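Ketosynthase (Streptomyces sp. MSC090213JE08, PDB 6KXF) probably catalyses the decarboxylative condensation of a fatty acyl-ACP with malonyl-ACP to a 3-oxoacyl-ACP, working as a homodimeric beta-ketoacyl-ACP synthase. Local coordinates at residues V10-F15 / G236-E241; D296-H301 / I387-S392; N308-S313 / D368-L373. All coordinates share one frame; numbering follows the deposited sequence.

Contact 1 (V10-F15 / G236-E241); sequences VVLTGF and GILVLE
Val11 and Glu241 form a hydrogen-bonded pair in the antiparallel pairing of strand 10-19 with strand 234-242, part of the large mixed sheet of this thiolase-like fold. Val11 N gives a nearly straight bond (172°) to Glu241 O at 2.9 Å, and Glu241 N returns a more bent one to Val11 O. Leu12 and Leu240 then face each other as a non-hydrogen-bonded pair. Beyond them Thr13 N donates to Val239 O at 3.0 Å, whereas Val239 N donates to Gly14 O. Two residues, Thr13 and Gly14, thus stand opposite the single Val239: a beta bulge, after which Phe15 pairs with Leu238. Gly14 N is buried by the contact and has no partner, and a side chain on Gly14 would run into Val239 CG2.

On the face bearing the leucines, the side chains of Leu12 and Leu240 run alongside each other, with CD2 of Leu12 3.7 Å from CD1 of Leu240. The Leu238 CD2 methyl touches both Leu12 CD2 and Phe15 CE1, at 4.0 Å each. Val10 and Leu240 also pack on Ile184 of helix 172-185.

At the polar end Thr13 OG1 lies between its backbone N and carbonyl carbon (chi1 53°), facing the extended Glu241 side chain. It donates to Glu241 OE1 at 2.8 Å, nearly along the C-O axis, while its other near neighbour is the Val239 CG1 methyl at 3.3 Å. Arg249 NH1 forms a salt bridge with the same OE1, and Ser245 OG bonds OE2. Both oxygens of this buried carboxylate are therefore supplied with partners, which probably keeps Glu241 ionised and fixes its rotation, so that it ties the bulged strand to the start of helix 243-248.

Contact 2 (D296-H301 / I387-S392); sequences DFISAH and IVQNNS. With DYF ([(3~{R})-2,2-dimethyl-4-[[3-[2-[[(~{E})-oct-2-enoyl]amino]ethylamino]-3-oxidanylidene-propyl]amino]-3-oxidanyl-4-oxidanylidene-butyl] dihydrogen phosphate), chain D.
Ser299 N donates to Gln389 O at 2.7 Å, and Asn391 N answers with an almost straight bond (175°) to Ser299 O. Gln389 N reaches Phe297 O at 3.2 Å, so the short parallel strand 297-299 is stitched to strand 387-393. At the outer end Asp296 N bonds Ile387 O, and Asp296 OD2 receives Ile387 N on its anti side, somewhat out of the carboxylate plane, as well as Arg386 N.

Within the second strand Gln389 NE2 lies on a lone pair of Asn391 OD1 (2.9 Å), leaving Asn391 ND2 to bond Glu312 OE1; Tyr320 OH holds Gln389 OE1. Ile298 CG2 packs 3.8 Å from Asn391 ND2. On the face of the sheet bearing Phe297, Val388 CG1 stands over the ring, 3.8 Å from its centroid, in a CH-pi contact, with CG2 against CE2 at the rim.

At the inner end the His301 ring, its CG anti to the backbone N (chi1 -175°), has ND1 near Ser392 CA and bonded to a water, and NE2 donating to DYF O24 at 2.9 Å. A leucine at this place would probably leave that amide oxygen without this donor and the water without its ring nitrogen. The arrangement is consistent with the Cys-His-His active site of beta-ketoacyl-ACP synthases, in which His301 and His336 would be the two histidines; His336 NE2 also bonds DYF.

Contact 3 (N308-S313 / D368-L373); sequences NDKTES and DPDCPL. With DYF ([(3~{R})-2,2-dimethyl-4-[[3-[2-[[(~{E})-oct-2-enoyl]amino]ethylamino]-3-oxidanylidene-propyl]amino]-3-oxidanyl-4-oxidanylidene-butyl] dihydrogen phosphate), chain D.
With OG anti to the backbone N (chi1 -175°), the Ser313 hydroxyl comes to 3.2 Å from Cys371 CA. Pro372 CD and Leu373 CD1 close round the same oxygen, CD1 being 3.6 Å away. Cys371 puts SG beside its own backbone N (chi1 -61°), where the sulfur lies against the helix backbone, 3.6 Å from Asp309 O.

No direct hydrogen bond crosses this contact; water does the polar joining. One water, 3.1 Å from Ser313 OG, donates to Asp370 O. Another donates to Lys310 O and also lies by Asp370 O, but at an unusually short 2.5 Å, which leaves that second bond doubtful. The Lys310 ammonium stays with its NZ 4.1 Å from Asp370 OD2, beyond a salt bridge, a loose attraction between two exposed side chains.

Each partner is stiffened on its own side. Asn308 ND2, which bonds Glu312 OE2 as well, meets the anti lone pair of Asp309 OD1 at 2.8 Å in its amide plane, while Asn308 CB rests 3.4 Å from DYF O18. Asp368 OD1 takes Asp370 N, and its OD2 forms a salt bridge with Arg226. The loop is thus an Asx turn within a type I turn from Asp368 to Cys371, followed by an inverse gamma turn centred on Pro372, packed against helix 306-320 whose first turn, at Asn308, borders the pantetheine-like ligand.

How the contacts relate
Contacts 2 and 3 join through Glu312: besides holding the Asn391 amide, its OE1 accepts a hydrogen bond from His301 N at 2.8 Å, so the helix of contact 3 braces the strand ends of contact 2. Strand 297-299 runs on into helix 306-320, and the loop between them, with Thr303 and Thr305, also bonds DYF. Both contacts touch this ligand, contact 2 at its acyl amide and contact 3 further along the pantetheine-like arm; their centres are 15 Å apart. Contact 1 belongs to the same large sheet as contact 2, its centre 17 Å from that of contact 2, but lies about 17 Å from contact 3 at the nearest atoms.

Contact 1 (V10-F15 / G236-E241)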
loop_
_atom_site.group_PDB
_atom_site.type_symbol
_atom_site.label_atom_id
_atom_site.label_comp_id
_atom_site.label_asym_id
_atom_site.label_seq_id
_atom_site.Cartn_x
_atom_site.Cartn_y
_atom_site.Cartn_z
ATOM N N VAL A 10 -5.245 19.346 -15.545
ATOM C CA VAL A 10 -4.016 18.595 -15.277
ATOM C C VAL A 10 -3.761 17.671 -16.481
ATOM O O VAL A 10 -4.642 16.921 -16.875
ATOM C CB VAL A 10 -4.163 17.806 -13.972
ATOM C CG1 VAL A 10 -3.028 16.807 -13.765
ATOM C CG2 VAL A 10 -4.317 18.718 -12.752
ATOM N N VAL A 11 -2.564 17.751 -17.050
ATOM C CA VAL A 11 -2.195 17.031 -18.257
ATOM C C VAL A 11 -0.978 16.125 -17.978
ATOM O O VAL A 11 -0.234 16.344 -17.008
ATOM C CB VAL A 11 -1.933 18.005 -19.423
ATOM C CG1 VAL A 11 -3.213 18.662 -19.916
ATOM C CG2 VAL A 11 -0.876 19.046 -19.100
ATOM N N LEU A 12 -0.765 15.152 -18.882
ATOM C CA LEU A 12 0.338 14.198 -18.864
ATOM C C LEU A 12 1.387 14.636 -19.877
ATOM O O LEU A 12 1.102 14.610 -21.068
ATOM C CB LEU A 12 -0.206 12.811 -19.232
ATOM C CG LEU A 12 -1.276 12.281 -18.290
ATOM C CD1 LEU A 12 -1.947 11.004 -18.823
ATOM C CD2 LEU A 12 -0.676 12.044 -16.910
ATOM N N THR A 13 2.564 15.059 -19.407
ATOM C CA THR A 13 3.584 15.600 -20.298
ATOM C C THR A 13 4.755 14.646 -20.483
ATOM O O THR A 13 5.653 14.940 -21.274
ATOM C CB THR A 13 4.077 16.941 -19.756
ATOM O OG1 THR A 13 4.478 16.808 -18.400
ATOM C CG2 THR A 13 2.990 17.986 -19.826
ATOM N N GLY A 14 4.779 13.551 -19.712
ATOM C CA GLY A 14 5.920 12.606 -19.735
ATOM C C GLY A 14 5.535 11.199 -19.300
ATOM O O GLY A 14 4.813 11.010 -18.320
ATOM N N PHE A 15 6.020 10.195 -20.039
ATOM C CA PHE A 15 5.887 8.794 -19.687
ATOM C C PHE A 15 7.282 8.161 -19.584
ATOM O O PHE A 15 8.102 8.259 -20.524
ATOM C CB PHE A 15 5.026 8.049 -20.725
ATOM C CG PHE A 15 3.594 8.506 -20.929
ATOM C CD1 PHE A 15 2.805 8.945 -19.883
ATOM C CD2 PHE A 15 3.012 8.460 -22.185
ATOM C CE1 PHE A 15 1.484 9.334 -20.087
ATOM C CE2 PHE A 15 1.695 8.846 -22.393
ATOM C CZ PHE A 15 0.926 9.286 -21.339
ATOM N N GLY A 236 6.076 2.215 -14.263
ATOM C CA GLY A 236 5.554 3.262 -15.067
ATOM C C GLY A 236 5.489 4.512 -14.222
ATOM O O GLY A 236 4.960 4.441 -13.099
ATOM N N ILE A 237 6.077 5.608 -14.701
ATOM C CA ILE A 237 5.973 6.886 -14.010
ATOM C C ILE A 237 5.418 7.890 -15.002
ATOM O O ILE A 237 5.835 7.905 -16.167
ATOM C CB ILE A 237 7.343 7.313 -13.438
ATOM C CG1 ILE A 237 7.912 6.317 -12.422
ATOM C CG2 ILE A 237 7.290 8.718 -12.913
ATOM C CD1 ILE A 237 7.168 6.204 -11.077
ATOM N N LEU A 238 4.405 8.641 -14.569
ATOM C CA LEU A 238 3.750 9.634 -15.340
ATOM C C LEU A 238 4.087 11.025 -14.776
ATOM O O LEU A 238 4.031 11.205 -13.547
ATOM C CB LEU A 238 2.235 9.390 -15.280
ATOM C CG LEU A 238 1.723 8.107 -15.933
ATOM C CD1 LEU A 238 1.878 6.913 -14.996
ATOM C CD2 LEU A 238 0.271 8.243 -16.381
ATOM N N VAL A 239 4.396 11.996 -15.655
ATOM C CA VAL A 239 4.501 13.408 -15.258
ATOM C C VAL A 239 3.124 14.031 -15.399
ATOM O O VAL A 239 2.579 14.167 -16.514
ATOM C CB VAL A 239 5.569 14.207 -16.040
ATOM C CG1 VAL A 239 5.676 15.663 -15.566
ATOM C CG2 VAL A 239 6.928 13.543 -15.945
ATOM N N LEU A 240 2.541 14.392 -14.245
ATOM C CA LEU A 240 1.309 15.148 -14.182
ATOM C C LEU A 240 1.720 16.591 -13.962
ATOM O O LEU A 240 2.614 16.820 -13.158
ATOM C CB LEU A 240 0.413 14.669 -13.030
ATOM C CG LEU A 240 -0.406 13.409 -13.268
ATOM C CD1 LEU A 240 0.495 12.195 -13.362
ATOM C CD2 LEU A 240 -1.448 13.222 -12.160
ATOM N N GLU A 241 1.056 17.525 -14.667
ATOM C CA GLU A 241 1.496 18.905 -14.697
ATOM C C GLU A 241 0.256 19.787 -14.898
ATOM O O GLU A 241 -0.657 19.374 -15.589
ATOM C CB GLU A 241 2.528 19.024 -15.818
ATOM C CG GLU A 241 3.182 20.379 -15.919
ATOM C CD GLU A 241 4.398 20.451 -16.836
ATOM O OE1 GLU A 241 4.745 19.429 -17.472
ATOM O OE2 GLU A 241 4.992 21.546 -16.917
#

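Contact 2 (D296-H301 / I387-S392)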
loop_
_atom_site.group_PDB
_atom_site.type_symbol
_atom_site.label_atom_id
_atom_site.label_comp_id
_atom_site.label_asym_id
_atom_site.label_seq_id
_atom_site.Cartn_x
_atom_site.Cartn_y
_atom_site.Cartn_z
ATOM N N ASP A 296 -14.640 5.693 -24.860
ATOM C CA ASP A 296 -14.251 4.977 -26.072
ATOM C C ASP A 296 -13.865 3.522 -25.772
ATOM O O ASP A 296 -14.143 2.624 -26.591
ATOM C CB ASP A 296 -13.212 5.800 -26.851
ATOM C CG ASP A 296 -13.856 7.084 -27.360
ATOM O OD1 ASP A 296 -14.933 6.959 -27.934
ATOM O OD2 ASP A 296 -13.317 8.212 -27.117
ATOM N N PHE A 297 -13.145 3.266 -24.680
ATOM C CA PHE A 297 -12.903 1.888 -24.275
ATOM C C PHE A 297 -12.434 1.886 -22.828
ATOM O O PHE A 297 -12.064 2.937 -22.279
ATOM C CB PHE A 297 -11.898 1.188 -25.200
ATOM C CG PHE A 297 -10.441 1.502 -24.962
ATOM C CD1 PHE A 297 -9.694 0.734 -24.079
ATOM C CD2 PHE A 297 -9.801 2.519 -25.646
ATOM C CE1 PHE A 297 -8.347 0.979 -23.877
ATOM C CE2 PHE A 297 -8.444 2.765 -25.443
ATOM C CZ PHE A 297 -7.720 1.991 -24.567
ATOM N N ILE A 298 -12.503 0.690 -22.238
ATOM C CA ILE A 298 -12.074 0.426 -20.899
ATOM C C ILE A 298 -10.827 -0.463 -20.928
ATOM O O ILE A 298 -10.834 -1.557 -21.533
ATOM C CB ILE A 298 -13.191 -0.269 -20.114
ATOM C CG1 ILE A 298 -14.489 0.544 -20.152
ATOM C CG2 ILE A 298 -12.698 -0.589 -18.682
ATOM C CD1 ILE A 298 -15.651 -0.157 -19.454
ATOM N N SER A 299 -9.793 -0.009 -20.212
ATOM C CA SER A 299 -8.656 -0.820 -19.836
ATOM C C SER A 299 -8.967 -1.533 -18.512
ATOM O O SER A 299 -8.896 -0.940 -17.461
ATOM C CB SER A 299 -7.401 0.021 -19.779
ATOM O OG SER A 299 -6.340 -0.686 -19.141
ATOM N N ALA A 300 -9.351 -2.816 -18.605
ATOM C CA ALA A 300 -9.800 -3.574 -17.511
ATOM C C ALA A 300 -8.613 -3.943 -16.623
ATOM O O ALA A 300 -7.498 -4.127 -17.100
ATOM C CB ALA A 300 -10.483 -4.840 -17.969
ATOM N N HIS A 301 -8.902 -4.099 -15.333
ATOM C CA HIS A 301 -7.942 -4.654 -14.444
ATOM C C HIS A 301 -7.550 -6.051 -14.949
ATOM O O HIS A 301 -6.356 -6.363 -15.022
ATOM C CB HIS A 301 -8.438 -4.655 -13.003
ATOM C CG HIS A 301 -7.388 -5.115 -12.046
ATOM N ND1 HIS A 301 -6.223 -4.397 -11.826
ATOM C CD2 HIS A 301 -7.299 -6.221 -11.273
ATOM C CE1 HIS A 301 -5.481 -5.027 -10.925
ATOM N NE2 HIS A 301 -6.131 -6.133 -10.554
ATOM N N ILE A 387 -11.614 9.490 -24.922
ATOM C CA ILE A 387 -11.775 9.321 -23.488
ATOM C C ILE A 387 -11.725 7.831 -23.145
ATOM O O ILE A 387 -12.403 6.995 -23.780
ATOM C CB ILE A 387 -13.098 9.949 -23.014
ATOM C CG1 ILE A 387 -13.243 11.408 -23.486
ATOM C CG2 ILE A 387 -13.211 9.785 -21.511
ATOM C CD1 ILE A 387 -14.546 12.069 -23.096
ATOM N N VAL A 388 -10.899 7.498 -22.150
ATOM C CA VAL A 388 -10.584 6.118 -21.797
ATOM C C VAL A 388 -10.653 5.931 -20.275
ATOM O O VAL A 388 -10.236 6.791 -19.521
ATOM C CB VAL A 388 -9.187 5.720 -22.328
ATOM C CG1 VAL A 388 -8.826 4.300 -21.901
ATOM C CG2 VAL A 388 -9.105 5.833 -23.836
ATOM N N GLN A 389 -11.148 4.777 -19.845
ATOM C CA GLN A 389 -11.277 4.392 -18.440
ATOM C C GLN A 389 -10.266 3.285 -18.110
ATOM O O GLN A 389 -10.163 2.285 -18.840
ATOM C CB GLN A 389 -12.699 3.868 -18.207
ATOM C CG GLN A 389 -12.998 3.361 -16.799
ATOM C CD GLN A 389 -14.431 2.887 -16.663
ATOM O OE1 GLN A 389 -15.376 3.542 -17.127
ATOM N NE2 GLN A 389 -14.609 1.726 -16.061
ATOM N N ASN A 390 -9.502 3.472 -17.026
ATOM C CA ASN A 390 -8.483 2.520 -16.593
ATOM C C ASN A 390 -8.898 2.010 -15.212
ATOM O O ASN A 390 -8.861 2.765 -14.212
ATOM C CB ASN A 390 -7.091 3.178 -16.625
ATOM C CG ASN A 390 -5.942 2.233 -16.322
ATOM O OD1 ASN A 390 -5.748 1.254 -17.036
ATOM N ND2 ASN A 390 -5.157 2.529 -15.286
ATOM N N ASN A 391 -9.225 0.709 -15.140
ATOM C CA ASN A 391 -9.669 0.066 -13.933
ATOM C C ASN A 391 -8.482 -0.541 -13.189
ATOM O O ASN A 391 -7.524 -1.075 -13.802
ATOM C CB ASN A 391 -10.655 -1.083 -14.181
ATOM C CG ASN A 391 -12.006 -0.655 -14.704
ATOM O OD1 ASN A 391 -12.331 0.542 -14.771
ATOM N ND2 ASN A 391 -12.807 -1.660 -15.072
ATOM N N SER A 392 -8.607 -0.562 -11.857
ATOM C CA SER A 392 -7.694 -1.340 -11.029
ATOM C C SER A 392 -8.439 -1.772 -9.781
ATOM O O SER A 392 -9.383 -1.095 -9.348
ATOM C CB SER A 392 -6.428 -0.592 -10.663
ATOM O OG SER A 392 -6.695 0.513 -9.777
HETATM C C29 DYF D . -0.764 -9.918 -3.418
HETATM C C26 DYF D . -2.784 -8.510 -6.486
HETATM C C25 DYF D . -3.965 -9.095 -6.733
HETATM O O13 DYF D . -9.040 -15.281 -7.273
HETATM C C21 DYF D . -7.457 -8.215 -7.112
HETATM C C17 DYF D . -8.220 -11.404 -8.705
HETATM O O11 DYF D . -10.601 -15.091 -4.089
HETATM N N22 DYF D . -6.257 -7.948 -7.673
HETATM C C10 DYF D . -10.130 -15.842 -5.193
HETATM N N19 DYF D . -8.524 -10.156 -8.074
HETATM C C30 DYF D . -0.270 -9.105 -2.198
HETATM C C31 DYF D . 0.686 -9.821 -1.235
HETATM N N14 DYF D . -9.058 -13.607 -5.730
HETATM C C28 DYF D . -1.841 -9.122 -4.170
HETATM C C27 DYF D . -1.653 -9.157 -5.670
HETATM C C23 DYF D . -4.942 -8.349 -7.675
HETATM C C20 DYF D . -8.042 -8.845 -8.440
HETATM C C16 DYF D . -8.925 -12.516 -7.952
HETATM C C15 DYF D . -8.309 -12.709 -6.586
HETATM C C12 DYF D . -9.371 -14.937 -6.178
HETATM C C01 DYF D . -8.017 -16.375 -3.853
HETATM C C02 DYF D . -9.267 -16.961 -4.550
HETATM C C03 DYF D . -8.823 -18.033 -5.565
HETATM C C04 DYF D . -10.173 -17.655 -3.499
HETATM O O05 DYF D . -11.281 -18.229 -4.157
HETATM P P06 DYF D . -12.840 -17.710 -3.950
HETATM O O07 DYF D . -13.526 -18.688 -3.009
HETATM O O08 DYF D . -13.493 -17.829 -5.317
HETATM O O09 DYF D . -12.964 -16.405 -3.191
HETATM O O18 DYF D . -7.512 -11.583 -9.669
HETATM O O24 DYF D . -4.638 -7.768 -8.694
HETATM O O HOH W 1 -4.516 -2.562 -12.954
#

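Contact 3 (N308-S313 / D368-L373)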
loop_
_atom_site.group_PDB
_atom_site.type_symbol
_atom_site.label_atom_id
_atom_site.label_comp_id
_atom_site.label_asym_id
_atom_site.label_seq_id
_atom_site.Cartn_x
_atom_site.Cartn_y
_atom_site.Cartn_z
ATOM N N ASN A 308 -11.700 -12.743 -11.078
ATOM C CA ASN A 308 -11.562 -11.302 -11.420
ATOM C C ASN A 308 -12.424 -10.961 -12.648
ATOM O O ASN A 308 -13.206 -10.020 -12.635
ATOM C CB ASN A 308 -10.142 -10.845 -11.743
ATOM C CG ASN A 308 -10.165 -9.402 -12.213
ATOM O OD1 ASN A 308 -10.280 -8.501 -11.389
ATOM N ND2 ASN A 308 -10.192 -9.178 -13.524
ATOM N N ASP A 309 -12.241 -11.716 -13.731
ATOM C CA ASP A 309 -12.777 -11.302 -15.004
ATOM C C ASP A 309 -14.300 -11.451 -15.027
ATOM O O ASP A 309 -15.004 -10.669 -15.658
ATOM C CB ASP A 309 -12.135 -12.059 -16.154
ATOM C CG ASP A 309 -10.630 -11.863 -16.305
ATOM O OD1 ASP A 309 -10.006 -11.061 -15.530
ATOM O OD2 ASP A 309 -10.071 -12.558 -17.172
ATOM N N LYS A 310 -14.801 -12.469 -14.342
ATOM C CA LYS A 310 -16.243 -12.644 -14.176
ATOM C C LYS A 310 -16.837 -11.434 -13.438
ATOM O O LYS A 310 -17.837 -10.858 -13.874
ATOM C CB LYS A 310 -16.475 -13.951 -13.407
ATOM C CG LYS A 310 -17.909 -14.225 -12.971
ATOM C CD LYS A 310 -18.050 -15.456 -12.073
ATOM C CE LYS A 310 -19.442 -15.606 -11.486
ATOM N NZ LYS A 310 -20.442 -15.887 -12.546
ATOM N N THR A 311 -16.250 -11.075 -12.284
ATOM C CA THR A 311 -16.837 -10.029 -11.447
ATOM C C THR A 311 -16.712 -8.655 -12.110
ATOM O O THR A 311 -17.606 -7.800 -11.982
ATOM C CB THR A 311 -16.178 -10.012 -10.060
ATOM O OG1 THR A 311 -16.419 -11.295 -9.487
ATOM C CG2 THR A 311 -16.715 -8.938 -9.151
ATOM N N GLU A 312 -15.577 -8.418 -12.779
ATOM C CA GLU A 312 -15.317 -7.116 -13.368
ATOM C C GLU A 312 -16.267 -6.866 -14.549
ATOM O O GLU A 312 -16.799 -5.800 -14.684
ATOM C CB GLU A 312 -13.849 -6.992 -13.790
ATOM C CG GLU A 312 -13.486 -5.562 -14.173
ATOM C CD GLU A 312 -12.022 -5.355 -14.518
ATOM O OE1 GLU A 312 -11.611 -4.164 -14.665
ATOM O OE2 GLU A 312 -11.303 -6.396 -14.673
ATOM N N SER A 313 -16.443 -7.873 -15.398
ATOM C CA SER A 313 -17.404 -7.860 -16.481
ATOM C C SER A 313 -18.807 -7.499 -15.967
ATOM O O SER A 313 -19.509 -6.634 -16.548
ATOM C CB SER A 313 -17.392 -9.225 -17.131
ATOM O OG SER A 313 -18.235 -9.218 -18.264
ATOM N N ASP A 368 -15.735 -15.846 -22.657
ATOM C CA ASP A 368 -16.606 -16.421 -21.659
ATOM C C ASP A 368 -18.020 -15.897 -21.904
ATOM O O ASP A 368 -18.221 -14.689 -22.120
ATOM C CB ASP A 368 -16.102 -16.099 -20.245
ATOM C CG ASP A 368 -16.612 -17.030 -19.154
ATOM O OD1 ASP A 368 -17.810 -17.361 -19.173
ATOM O OD2 ASP A 368 -15.796 -17.434 -18.302
ATOM N N PRO A 369 -19.045 -16.783 -21.910
ATOM C CA PRO A 369 -20.448 -16.340 -21.916
ATOM C C PRO A 369 -20.824 -15.425 -20.735
ATOM O O PRO A 369 -21.720 -14.590 -20.849
ATOM C CB PRO A 369 -21.230 -17.659 -21.841
ATOM C CG PRO A 369 -20.281 -18.677 -22.440
ATOM C CD PRO A 369 -18.911 -18.250 -21.953
ATOM N N ASP A 370 -20.108 -15.583 -19.615
ATOM C CA ASP A 370 -20.236 -14.752 -18.407
ATOM C C ASP A 370 -19.456 -13.427 -18.513
ATOM O O ASP A 370 -19.423 -12.665 -17.537
ATOM C CB ASP A 370 -19.669 -15.476 -17.183
ATOM C CG ASP A 370 -20.404 -16.741 -16.795
ATOM O OD1 ASP A 370 -21.618 -16.856 -17.100
ATOM O OD2 ASP A 370 -19.750 -17.597 -16.193
ATOM N N CYS A 371 -18.784 -13.179 -19.647
ATOM C CA CYS A 371 -18.022 -11.948 -19.873
ATOM C C CYS A 371 -18.445 -11.349 -21.212
ATOM O O CYS A 371 -17.587 -11.198 -22.066
ATOM C CB CYS A 371 -16.505 -12.184 -19.893
ATOM S SG CYS A 371 -15.746 -12.857 -18.374
ATOM N N PRO A 372 -19.724 -10.926 -21.410
ATOM C CA PRO A 372 -20.254 -10.499 -22.716
ATOM C C PRO A 372 -19.779 -9.127 -23.232
ATOM O O PRO A 372 -20.563 -8.225 -23.488
ATOM C CB PRO A 372 -21.751 -10.343 -22.416
ATOM C CG PRO A 372 -21.735 -9.794 -21.006
ATOM C CD PRO A 372 -20.704 -10.679 -20.342
ATOM N N LEU A 373 -18.469 -9.005 -23.406
ATOM C CA LEU A 373 -17.795 -7.813 -23.851
ATOM C C LEU A 373 -17.169 -8.092 -25.217
ATOM O O LEU A 373 -16.947 -9.252 -25.604
ATOM C CB LEU A 373 -16.700 -7.501 -22.819
ATOM C CG LEU A 373 -17.162 -7.393 -21.361
ATOM C CD1 LEU A 373 -15.982 -7.450 -20.389
ATOM C CD2 LEU A 373 -17.976 -6.122 -21.155
HETATM C C29 DYF D . -0.764 -9.918 -3.418
HETATM C C26 DYF D . -2.784 -8.510 -6.486
HETATM C C25 DYF D . -3.965 -9.095 -6.733
HETATM O O13 DYF D . -9.040 -15.281 -7.273
HETATM C C21 DYF D . -7.457 -8.215 -7.112
HETATM C C17 DYF D . -8.220 -11.404 -8.705
HETATM O O11 DYF D . -10.601 -15.091 -4.089
HETATM N N22 DYF D . -6.257 -7.948 -7.673
HETATM C C10 DYF D . -10.130 -15.842 -5.193
HETATM N N19 DYF D . -8.524 -10.156 -8.074
HETATM C C30 DYF D . -0.270 -9.105 -2.198
HETATM C C31 DYF D . 0.686 -9.821 -1.235
HETATM N N14 DYF D . -9.058 -13.607 -5.730
HETATM C C28 DYF D . -1.841 -9.122 -4.170
HETATM C C27 DYF D . -1.653 -9.157 -5.670
HETATM C C23 DYF D . -4.942 -8.349 -7.675
HETATM C C20 DYF D . -8.042 -8.845 -8.440
HETATM C C16 DYF D . -8.925 -12.516 -7.952
HETATM C C15 DYF D . -8.309 -12.709 -6.586
HETATM C C12 DYF D . -9.371 -14.937 -6.178
HETATM C C01 DYF D . -8.017 -16.375 -3.853
HETATM C C02 DYF D . -9.267 -16.961 -4.550
HETATM C C03 DYF D . -8.823 -18.033 -5.565
HETATM C C04 DYF D . -10.173 -17.655 -3.499
HETATM O O05 DYF D . -11.281 -18.229 -4.157
HETATM P P06 DYF D . -12.840 -17.710 -3.950
HETATM O O07 DYF D . -13.526 -18.688 -3.009
HETATM O O08 DYF D . -13.493 -17.829 -5.317
HETATM O O09 DYF D . -12.964 -16.405 -3.191
HETATM O O18 DYF D . -7.512 -11.583 -9.669
HETATM O O24 DYF D . -4.638 -7.768 -8.694
HETATM O O HOH W 2 -19.938 -11.594 -15.332
HETATM O O HOH W 3 -20.915 -10.024 -17.025
#